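Local coordinates for dopamine N-acetyltransferase-like Protein (Tribolium castaneum, PDB 6V3T) that probably transfers the acyl group of acetyl-CoA and longer acyl-CoA thioesters to arylalkylamines such as serotonin, giving N-acylated amines, at residues 28-33 with 194-199; 74-79 with 111-116; 166-171 with 204-209. All blocks are in the same frame, centred on the assembly; numbering follows the deposited sequence.

Interaction 1. Residues 28-33 with 194-199; sequences NASVGL and KIYDTK
Ser-30 and Thr-198 bring two backbones together, their CA atoms 4.9 Å apart, where helix 26-31 draws to its close beside the irregular chain between strands 177-183 and 204-211. In this GNAT-type acetyltransferase the contact therefore ties an N-terminal helix to the connection between the last two strands of the sheet. An inverse gamma turn centred on Asp-197 bends that connection, and the carbonyl O of Asp-197 faces CB of Ser-30. No conventional hydrogen bond crosses between the segments; the nearest thing to one is a C-H...O contact from Ser-30 CA to the same oxygen. With the backbones so near each other at CA, a short side chain such as serine fits between them. Ser-30 OG stands between its backbone N and carbonyl carbon (chi1 74°), bonds back to Leu-27 O within its own helix, and still reaches the edge of the Tyr-196 ring, near the ring plane. The CB of Ser-30 also rests on Thr-198 CG2, 3.7 Å away, a methyl that a beta-branched threonine can offer while its OG1 makes a weak bond to His-202 O. Val-31 runs side by side with Tyr-196, and both lean on helix 94-108, where the tyrosine OH bonds to Arg-98 O. The ring is held from its own segment too: Ile-195 CG2 sits over its centre, 3.8 Å above the plane.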
loop_
_atom_site.group_PDB
_atom_site.type_symbol
_atom_site.label_atom_id
_atom_site.label_comp_id
_atom_site.label_asym_id
_atom_site.label_seq_id
_atom_site.Cartn_x
_atom_site.Cartn_y
_atom_site.Cartn_z
ATOM N N ASN A 28 1.527 8.982 5.628
ATOM C CA ASN A 28 1.731 10.180 4.775
ATOM C C ASN A 28 1.375 11.427 5.575
ATOM O O ASN A 28 2.214 12.326 5.666
ATOM C CB ASN A 28 0.865 10.110 3.518
ATOM C CG ASN A 28 0.913 11.376 2.699
ATOM O OD1 ASN A 28 0.650 12.454 3.207
ATOM N ND2 ASN A 28 1.237 11.253 1.427
ATOM N N ALA A 29 0.159 11.457 6.120
ATOM C CA ALA A 29 -0.404 12.582 6.900
ATOM C C ALA A 29 0.571 12.996 8.001
ATOM O O ALA A 29 0.834 14.206 8.116
ATOM C CB ALA A 29 -1.736 12.200 7.485
ATOM N N SER A 30 1.098 12.031 8.762
ATOM C CA SER A 30 1.863 12.288 10.011
ATOM C C SER A 30 3.231 12.909 9.697
ATOM O O SER A 30 3.859 13.408 10.655
ATOM C CB SER A 30 2.010 11.046 10.845
ATOM O OG SER A 30 2.952 10.152 10.280
ATOM N N VAL A 31 3.684 12.853 8.434
ATOM C CA VAL A 31 4.942 13.507 7.952
ATOM C C VAL A 31 4.602 14.561 6.887
ATOM O O VAL A 31 5.406 15.495 6.728
ATOM C CB VAL A 31 5.969 12.490 7.407
ATOM C CG1 VAL A 31 6.127 11.278 8.311
ATOM C CG2 VAL A 31 5.655 12.044 5.988
ATOM N N GLY A 32 3.492 14.389 6.158
ATOM C CA GLY A 32 3.001 15.326 5.129
ATOM C C GLY A 32 3.945 15.400 3.945
ATOM O O GLY A 32 4.727 16.354 3.891
ATOM N N LEU A 33 3.887 14.417 3.041
ATOM C CA LEU A 33 4.715 14.358 1.805
ATOM C C LEU A 33 3.898 14.874 0.616
ATOM O O LEU A 33 4.423 15.720 -0.116
ATOM C CB LEU A 33 5.174 12.918 1.571
ATOM C CG LEU A 33 6.343 12.740 0.602
ATOM C CD1 LEU A 33 7.664 13.088 1.262
ATOM C CD2 LEU A 33 6.395 11.323 0.069
ATOM N N LYS A 194 8.100 13.117 18.712
ATOM C CA LYS A 194 7.413 12.070 17.909
ATOM C C LYS A 194 7.559 12.393 16.413
ATOM O O LYS A 194 7.261 13.538 16.028
ATOM C CB LYS A 194 5.948 12.002 18.352
ATOM C CG LYS A 194 5.289 10.644 18.202
ATOM C CD LYS A 194 3.942 10.535 18.877
ATOM C CE LYS A 194 4.029 10.016 20.294
ATOM N NZ LYS A 194 2.719 10.028 20.980
ATOM N N ILE A 195 7.997 11.418 15.608
ATOM C CA ILE A 195 8.320 11.574 14.152
ATOM C C ILE A 195 7.067 11.281 13.326
ATOM O O ILE A 195 6.844 11.961 12.303
ATOM C CB ILE A 195 9.478 10.640 13.754
ATOM C CG1 ILE A 195 10.803 11.140 14.329
ATOM C CG2 ILE A 195 9.554 10.455 12.244
ATOM C CD1 ILE A 195 11.866 10.082 14.428
ATOM N N TYR A 196 6.328 10.249 13.733
ATOM C CA TYR A 196 4.993 9.891 13.199
ATOM C C TYR A 196 3.947 10.318 14.220
ATOM O O TYR A 196 3.490 9.475 15.027
ATOM C CB TYR A 196 4.933 8.396 12.900
ATOM C CG TYR A 196 6.146 7.891 12.169
ATOM C CD1 TYR A 196 6.380 8.236 10.845
ATOM C CD2 TYR A 196 7.077 7.091 12.810
ATOM C CE1 TYR A 196 7.498 7.778 10.168
ATOM C CE2 TYR A 196 8.202 6.629 12.148
ATOM C CZ TYR A 196 8.410 6.969 10.823
ATOM O OH TYR A 196 9.517 6.512 10.176
ATOM N N ASP A 197 3.628 11.611 14.206
ATOM C CA ASP A 197 2.475 12.181 14.943
ATOM C C ASP A 197 1.220 11.798 14.152
ATOM O O ASP A 197 0.755 12.621 13.334
ATOM C CB ASP A 197 2.649 13.688 15.159
ATOM C CG ASP A 197 1.848 14.236 16.329
ATOM O OD1 ASP A 197 1.978 13.672 17.431
ATOM O OD2 ASP A 197 1.099 15.221 16.125
ATOM N N THR A 198 0.745 10.562 14.334
ATOM C CA THR A 198 -0.461 10.006 13.665
ATOM C C THR A 198 -1.696 10.386 14.485
ATOM O O THR A 198 -1.624 10.294 15.727
ATOM C CB THR A 198 -0.365 8.485 13.497
ATOM O OG1 THR A 198 -0.038 7.932 14.771
ATOM C CG2 THR A 198 0.658 8.063 12.466
ATOM N N LYS A 199 -2.773 10.812 13.819
ATOM C CA LYS A 199 -4.076 11.091 14.478
ATOM C C LYS A 199 -4.830 9.766 14.609
ATOM O O LYS A 199 -4.837 8.990 13.634
ATOM C CB LYS A 199 -4.859 12.167 13.716
ATOM C CG LYS A 199 -4.441 13.599 14.038
ATOM C CD LYS A 199 -4.971 14.632 13.061
ATOM C CE LYS A 199 -4.079 15.851 12.937
ATOM N NZ LYS A 199 -4.447 16.667 11.756
#

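Interaction 2. Residues 74-79 with 111-116; sequences GIARRG and DLFTKY
Phe-113 and Arg-78 make the central meeting here, the aromatic ring reaching from helix 112-115 to the end of strand 67-77, an element of the central GNAT sheet. Arg-78 CG lies over the face of the Phe-113 ring in a CH-pi contact, 4.1 Å from the centroid and 27° off the normal, and the backbone N of Arg-78 also stands over the ring, toward its rim. The two side chains slide past each other in opposite directions, and the guanidinium, its plane 33° from the ring's, has Phe-113 CB against one face. At the ring's edge, in its plane, Ala-76 O stands 3.6 Å from CE1, facing the weakly positive rim of the aromatic. The tip of the ring, CZ, reaches the Arg-77 carbonyl carbon and also Ala-76 CB at 4.1 Å; alanine is small enough for the ring to come close to the strand.

Further out, Ile-121 and Val-118 also touch Phe-113, and Ile-121 pairs with Ala-76 through the backbone. The guanidinium is directed by a salt bridge from NH2 to Asp-119. Asp-111 N-caps the short helix: OD1 accepts a weak bond from Thr-114 N, and OD2 accepts a hydrogen bond from Thr-114 OG1, which comes from above the carboxylate plane. Gly-79, with positive phi, occupies the N-cap position of helix 80-90.

No hydrogen bond links the two segments. Cohesion between them is therefore chiefly apolar and aromatic, with arginine suited to this exposed border because its CG can lie over a ring while its charge finds a carboxylate beyond.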
loop_
_atom_site.group_PDB
_atom_site.type_symbol
_atom_site.label_atom_id
_atom_site.label_comp_id
_atom_site.label_asym_id
_atom_site.label_seq_id
_atom_site.Cartn_x
_atom_site.Cartn_y
_atom_site.Cartn_z
ATOM N N GLY A 74 1.813 -5.551 -6.735
ATOM C CA GLY A 74 3.137 -5.770 -7.340
ATOM C C GLY A 74 3.795 -7.042 -6.830
ATOM O O GLY A 74 3.442 -7.504 -5.712
ATOM N N ILE A 75 4.734 -7.576 -7.616
ATOM C CA ILE A 75 5.532 -8.786 -7.264
ATOM C C ILE A 75 6.770 -8.303 -6.514
ATOM O O ILE A 75 7.579 -7.597 -7.135
ATOM C CB ILE A 75 5.910 -9.614 -8.510
ATOM C CG1 ILE A 75 4.745 -9.746 -9.496
ATOM C CG2 ILE A 75 6.456 -10.972 -8.093
ATOM C CD1 ILE A 75 5.114 -10.383 -10.827
ATOM N N ALA A 76 6.875 -8.639 -5.227
ATOM C CA ALA A 76 8.086 -8.424 -4.409
ATOM C C ALA A 76 9.002 -9.634 -4.565
ATOM O O ALA A 76 8.484 -10.763 -4.600
ATOM C CB ALA A 76 7.721 -8.209 -2.972
ATOM N N ARG A 77 10.311 -9.389 -4.654
ATOM C CA ARG A 77 11.367 -10.425 -4.831
ATOM C C ARG A 77 12.465 -10.224 -3.781
ATOM O O ARG A 77 12.594 -9.101 -3.249
ATOM C CB ARG A 77 11.917 -10.367 -6.258
ATOM C CG ARG A 77 10.961 -10.939 -7.293
ATOM C CD ARG A 77 11.492 -10.862 -8.706
ATOM N NE ARG A 77 10.499 -11.372 -9.639
ATOM C CZ ARG A 77 9.625 -10.631 -10.320
ATOM N NH1 ARG A 77 8.762 -11.223 -11.129
ATOM N NH2 ARG A 77 9.607 -9.313 -10.206
ATOM N N ARG A 78 13.204 -11.291 -3.478
ATOM C CA ARG A 78 14.367 -11.260 -2.555
ATOM C C ARG A 78 15.318 -10.160 -3.018
ATOM O O ARG A 78 15.505 -10.034 -4.248
ATOM C CB ARG A 78 15.075 -12.614 -2.538
ATOM C CG ARG A 78 14.285 -13.709 -1.838
ATOM C CD ARG A 78 14.928 -15.065 -2.018
ATOM N NE ARG A 78 14.847 -15.826 -0.783
ATOM C CZ ARG A 78 14.221 -16.987 -0.631
ATOM N NH1 ARG A 78 14.225 -17.586 0.549
ATOM N NH2 ARG A 78 13.615 -17.559 -1.657
ATOM N N GLY A 79 15.837 -9.365 -2.075
ATOM C CA GLY A 79 16.791 -8.270 -2.341
ATOM C C GLY A 79 16.125 -6.983 -2.810
ATOM O O GLY A 79 16.818 -5.969 -2.832
ATOM N N ASP A 111 12.262 -11.476 7.433
ATOM C CA ASP A 111 12.496 -12.162 6.140
ATOM C C ASP A 111 11.276 -13.058 5.910
ATOM O O ASP A 111 11.268 -14.187 6.447
ATOM C CB ASP A 111 13.840 -12.904 6.172
ATOM C CG ASP A 111 14.385 -13.330 4.820
ATOM O OD1 ASP A 111 13.727 -13.069 3.801
ATOM O OD2 ASP A 111 15.465 -13.929 4.808
ATOM N N LEU A 112 10.248 -12.540 5.227
ATOM C CA LEU A 112 9.017 -13.319 4.925
ATOM C C LEU A 112 9.379 -14.371 3.879
ATOM O O LEU A 112 8.885 -15.517 4.008
ATOM C CB LEU A 112 7.885 -12.402 4.445
ATOM C CG LEU A 112 7.187 -11.566 5.526
ATOM C CD1 LEU A 112 6.037 -10.744 4.942
ATOM C CD2 LEU A 112 6.684 -12.438 6.671
ATOM N N PHE A 113 10.238 -14.006 2.918
ATOM C CA PHE A 113 10.764 -14.914 1.864
ATOM C C PHE A 113 11.347 -16.168 2.511
ATOM O O PHE A 113 11.106 -17.260 1.984
ATOM C CB PHE A 113 11.823 -14.229 1.004
ATOM C CG PHE A 113 11.288 -13.092 0.183
ATOM C CD1 PHE A 113 10.522 -13.333 -0.946
ATOM C CD2 PHE A 113 11.528 -11.781 0.552
ATOM C CE1 PHE A 113 10.023 -12.288 -1.705
ATOM C CE2 PHE A 113 11.032 -10.735 -0.211
ATOM C CZ PHE A 113 10.278 -10.990 -1.335
ATOM N N THR A 114 12.087 -16.011 3.612
ATOM C CA THR A 114 12.689 -17.136 4.374
ATOM C C THR A 114 11.600 -17.783 5.230
ATOM O O THR A 114 11.517 -19.016 5.227
ATOM C CB THR A 114 13.901 -16.682 5.199
ATOM O OG1 THR A 114 14.947 -16.340 4.283
ATOM C CG2 THR A 114 14.397 -17.734 6.170
ATOM N N LYS A 115 10.787 -16.979 5.913
ATOM C CA LYS A 115 9.750 -17.477 6.851
ATOM C C LYS A 115 8.865 -18.512 6.152
ATOM O O LYS A 115 8.612 -19.557 6.754
ATOM C CB LYS A 115 8.889 -16.337 7.392
ATOM C CG LYS A 115 7.911 -16.759 8.485
ATOM C CD LYS A 115 7.437 -15.611 9.339
ATOM C CE LYS A 115 6.530 -16.041 10.466
ATOM N NZ LYS A 115 5.117 -15.984 10.056
ATOM N N TYR A 116 8.418 -18.224 4.932
ATOM C CA TYR A 116 7.429 -19.047 4.183
ATOM C C TYR A 116 8.099 -19.762 3.005
ATOM O O TYR A 116 7.390 -20.443 2.239
ATOM C CB TYR A 116 6.260 -18.169 3.728
ATOM C CG TYR A 116 5.427 -17.665 4.876
ATOM C CD1 TYR A 116 4.539 -18.506 5.523
ATOM C CD2 TYR A 116 5.552 -16.366 5.344
ATOM C CE1 TYR A 116 3.772 -18.065 6.591
ATOM C CE2 TYR A 116 4.794 -15.909 6.411
ATOM C CZ TYR A 116 3.902 -16.762 7.036
ATOM O OH TYR A 116 3.152 -16.338 8.090
#

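Interaction 3. Residues 166-171 with 204-209; sequences FTQRAA and YYKVMT. With ACO (acetyl coenzyme *a), chain G.
This is a buried helix-on-sheet contact in which Gln-168 and Ala-171 of helix 165-174 rest on Lys-206 and Met-208 of strand 204-211. The axes approach to 9.5 Å at an angle of 31°, and strand 157-162, which precedes the helix in the GNAT fold, pairs with this same strand. Gln-168 crosses Lys-206 and Met-208 at about a right angle. Glutamine suits the place: its extended chain lays CG near both neighbours and carries NE2 to Tyr-204 O for a weak hydrogen bond (3.2 Å, 131° at the hydrogen). Its OE1 lies near Lys-206 CD and obliquely by the Tyr-204 ring. One helical turn after Gln-168, Ala-171 CB meets Met-208 SD at 3.6 Å; a chi3 of 80° places CE 3.8 Å from the same CB.

The same helix lines the coenzyme pocket. Adenine C5A of acetyl-CoA stands over the centre of the Phe-166 ring, Thr-167 OG1 approaches the pantetheine chain at C6P, and Arg-169, whose CB points away from the strand, packs its aliphatic part on O3B of the ribose.

The polar link between helix and strand is a single weak bond, so their hold on each other rests mainly on aliphatic and thioether packing behind the coenzyme-binding residues.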
loop_
_atom_site.group_PDB
_atom_site.type_symbol
_atom_site.label_atom_id
_atom_site.label_comp_id
_atom_site.label_asym_id
_atom_site.label_seq_id
_atom_site.Cartn_x
_atom_site.Cartn_y
_atom_site.Cartn_z
ATOM N N PHE A 166 -8.461 0.684 9.077
ATOM C CA PHE A 166 -9.551 0.219 8.182
ATOM C C PHE A 166 -9.002 -0.896 7.306
ATOM O O PHE A 166 -9.667 -1.908 7.142
ATOM C CB PHE A 166 -10.093 1.358 7.326
ATOM C CG PHE A 166 -10.422 2.597 8.114
ATOM C CD1 PHE A 166 -10.670 2.528 9.475
ATOM C CD2 PHE A 166 -10.492 3.834 7.496
ATOM C CE1 PHE A 166 -10.947 3.674 10.196
ATOM C CE2 PHE A 166 -10.786 4.978 8.218
ATOM C CZ PHE A 166 -11.015 4.893 9.567
ATOM N N THR A 167 -7.792 -0.702 6.794
ATOM C CA THR A 167 -7.085 -1.700 5.959
ATOM C C THR A 167 -6.754 -2.924 6.802
ATOM O O THR A 167 -6.681 -4.021 6.230
ATOM C CB THR A 167 -5.792 -1.142 5.364
ATOM O OG1 THR A 167 -6.172 -0.197 4.369
ATOM C CG2 THR A 167 -4.913 -2.209 4.750
ATOM N N GLN A 168 -6.484 -2.726 8.087
ATOM C CA GLN A 168 -6.224 -3.846 9.017
ATOM C C GLN A 168 -7.516 -4.656 9.135
ATOM O O GLN A 168 -7.450 -5.901 9.082
ATOM C CB GLN A 168 -5.742 -3.347 10.380
ATOM C CG GLN A 168 -4.362 -2.712 10.346
ATOM C CD GLN A 168 -4.057 -1.916 11.594
ATOM O OE1 GLN A 168 -4.264 -2.374 12.719
ATOM N NE2 GLN A 168 -3.541 -0.712 11.399
ATOM N N ARG A 169 -8.641 -3.965 9.295
ATOM C CA ARG A 169 -9.967 -4.601 9.453
ATOM C C ARG A 169 -10.269 -5.463 8.242
ATOM O O ARG A 169 -10.661 -6.587 8.430
ATOM C CB ARG A 169 -11.062 -3.552 9.594
ATOM C CG ARG A 169 -11.405 -3.246 11.040
ATOM C CD ARG A 169 -11.931 -1.834 11.113
ATOM N NE ARG A 169 -12.357 -1.297 12.398
ATOM C CZ ARG A 169 -11.869 -1.603 13.599
ATOM N NH1 ARG A 169 -10.909 -2.499 13.769
ATOM N NH2 ARG A 169 -12.370 -0.993 14.653
ATOM N N ALA A 170 -10.137 -4.910 7.053
ATOM C CA ALA A 170 -10.388 -5.643 5.801
ATOM C C ALA A 170 -9.557 -6.923 5.849
ATOM O O ALA A 170 -10.099 -8.004 5.684
ATOM C CB ALA A 170 -10.028 -4.774 4.627
ATOM N N ALA A 171 -8.267 -6.778 6.106
ATOM C CA ALA A 171 -7.316 -7.898 6.206
ATOM C C ALA A 171 -7.822 -8.889 7.256
ATOM O O ALA A 171 -7.887 -10.072 6.942
ATOM C CB ALA A 171 -5.944 -7.371 6.531
ATOM N N TYR A 204 -0.957 2.396 15.205
ATOM C CA TYR A 204 0.081 1.387 14.858
ATOM C C TYR A 204 -0.080 0.862 13.427
ATOM O O TYR A 204 -1.185 0.912 12.853
ATOM C CB TYR A 204 0.060 0.250 15.876
ATOM C CG TYR A 204 -1.303 -0.331 16.142
ATOM C CD1 TYR A 204 -2.250 0.329 16.885
ATOM C CD2 TYR A 204 -1.657 -1.558 15.651
ATOM C CE1 TYR A 204 -3.508 -0.200 17.119
ATOM C CE2 TYR A 204 -2.900 -2.117 15.895
ATOM C CZ TYR A 204 -3.838 -1.437 16.628
ATOM O OH TYR A 204 -5.063 -1.986 16.850
ATOM N N TYR A 205 1.040 0.366 12.887
ATOM C CA TYR A 205 1.204 -0.186 11.515
ATOM C C TYR A 205 1.454 -1.690 11.639
ATOM O O TYR A 205 2.329 -2.115 12.440
ATOM C CB TYR A 205 2.331 0.555 10.785
ATOM C CG TYR A 205 3.106 -0.194 9.723
ATOM C CD1 TYR A 205 2.484 -0.752 8.614
ATOM C CD2 TYR A 205 4.488 -0.261 9.777
ATOM C CE1 TYR A 205 3.210 -1.397 7.619
ATOM C CE2 TYR A 205 5.228 -0.895 8.792
ATOM C CZ TYR A 205 4.589 -1.470 7.708
ATOM O OH TYR A 205 5.333 -2.100 6.749
ATOM N N LYS A 206 0.658 -2.471 10.914
ATOM C CA LYS A 206 0.784 -3.939 10.866
ATOM C C LYS A 206 1.198 -4.336 9.464
ATOM O O LYS A 206 0.559 -3.849 8.510
ATOM C CB LYS A 206 -0.541 -4.623 11.173
ATOM C CG LYS A 206 -0.896 -4.733 12.642
ATOM C CD LYS A 206 -2.324 -5.165 12.810
ATOM C CE LYS A 206 -2.667 -5.616 14.204
ATOM N NZ LYS A 206 -4.017 -6.214 14.210
ATOM N N VAL A 207 2.226 -5.174 9.363
ATOM C CA VAL A 207 2.453 -6.050 8.184
ATOM C C VAL A 207 1.575 -7.287 8.388
ATOM O O VAL A 207 1.628 -7.878 9.476
ATOM C CB VAL A 207 3.942 -6.385 7.988
ATOM C CG1 VAL A 207 4.156 -7.428 6.903
ATOM C CG2 VAL A 207 4.737 -5.134 7.662
ATOM N N MET A 208 0.749 -7.600 7.392
ATOM C CA MET A 208 -0.287 -8.656 7.462
ATOM C C MET A 208 -0.174 -9.522 6.213
ATOM O O MET A 208 0.284 -9.032 5.178
ATOM C CB MET A 208 -1.690 -8.053 7.568
ATOM C CG MET A 208 -1.821 -7.076 8.723
ATOM S SD MET A 208 -3.498 -6.463 9.020
ATOM C CE MET A 208 -4.189 -7.855 9.923
ATOM N N THR A 209 -0.598 -10.769 6.334
ATOM C CA THR A 209 -0.178 -11.883 5.464
ATOM C C THR A 209 -1.273 -12.946 5.436
ATOM O O THR A 209 -1.868 -13.210 6.499
ATOM C CB THR A 209 1.154 -12.432 5.980
ATOM O OG1 THR A 209 2.146 -11.806 5.168
ATOM C CG2 THR A 209 1.257 -13.943 5.925
HETATM N N1A ACO G . -14.385 4.419 10.727
HETATM C C2A ACO G . -14.325 3.190 11.256
HETATM N N3A ACO G . -14.221 2.078 10.508
HETATM C C4A ACO G . -14.172 2.149 9.169
HETATM C C5A ACO G . -14.238 3.451 8.536
HETATM C C6A ACO G . -14.353 4.612 9.408
HETATM N N6A ACO G . -14.420 5.838 8.879
HETATM N N7A ACO G . -14.173 3.251 7.223
HETATM C C8A ACO G . -14.080 1.920 7.023
HETATM N N9A ACO G . -14.096 1.277 8.189
HETATM C C1B ACO G . -13.975 -0.168 8.321
HETATM C C2B ACO G . -15.267 -0.909 8.125
HETATM O O2B ACO G . -15.927 -1.126 9.355
HETATM C C3B ACO G . -14.759 -2.196 7.526
HETATM O O3B ACO G . -14.288 -3.032 8.555
HETATM P P3B ACO G . -15.202 -4.259 9.005
HETATM O O7A ACO G . -14.873 -4.452 10.471
HETATM O O8A ACO G . -16.578 -3.667 8.752
HETATM O O9A ACO G . -14.686 -5.351 8.070
HETATM C C4B ACO G . -13.548 -1.817 6.722
HETATM O O4B ACO G . -13.144 -0.578 7.240
HETATM C C5B ACO G . -13.838 -1.679 5.263
HETATM O O5B ACO G . -14.418 -0.430 4.956
HETATM P P1A ACO G . -14.507 -0.094 3.408
HETATM O O1A ACO G . -14.606 -1.392 2.646
HETATM O O2A ACO G . -15.483 0.995 3.107
HETATM O O3A ACO G . -13.073 0.588 3.221
HETATM P P2A ACO G . -12.993 2.015 2.493
HETATM O O4A ACO G . -13.768 1.881 1.193
HETATM O O5A ACO G . -13.445 3.075 3.464
HETATM O O6A ACO G . -11.349 2.124 2.402
HETATM C CBP ACO G . -9.344 3.609 2.841
HETATM C CCP ACO G . -10.635 3.338 2.054
HETATM C CDP ACO G . -8.749 2.277 3.268
HETATM C CEP ACO G . -9.756 4.453 4.030
HETATM C CAP ACO G . -8.279 4.438 2.034
HETATM O OAP ACO G . -8.726 5.796 1.940
HETATM C C9P ACO G . -6.798 4.489 2.561
HETATM O O9P ACO G . -6.409 5.424 3.264
HETATM N N8P ACO G . -5.934 3.485 2.208
HETATM C C7P ACO G . -4.549 3.358 2.672
HETATM C C6P ACO G . -4.167 1.972 3.235
HETATM C C5P ACO G . -2.839 1.420 2.748
HETATM O O5P ACO G . -2.781 0.389 2.114
HETATM N N4P ACO G . -1.739 2.093 3.082
HETATM C C3P ACO G . -0.365 1.603 2.841
HETATM C C2P ACO G . 0.561 2.474 1.966
HETATM S S1P ACO G . 1.814 3.347 2.881
HETATM C C ACO G . 2.155 4.710 1.934
HETATM O O ACO G . 2.152 4.642 0.713
HETATM C CH3 ACO G . 2.483 6.032 2.563
#

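From the N terminus, residues 28-33 come first, but interaction 1 closes only when the chain arrives at 194-199, after most of the fold has been built. Within that span, interaction 2 opens at 74-79 and closes at 111-116, enclosing a mainly helical excursion. Interaction 3 begins later, at 166-171, still inside the span of interaction 1, and closes beyond it at 204-209, so interactions 1 and 3 cross. Interactions 2 and 3 follow in series yet touch: Tyr-116 OH packs on Thr-209 CG2, and both contacts reach the same sheet. Interaction 1, about 18 Å centre to centre from interaction 3, instead joins helix 26-31 to the connection leading into strand 204-211, which interaction 3 uses.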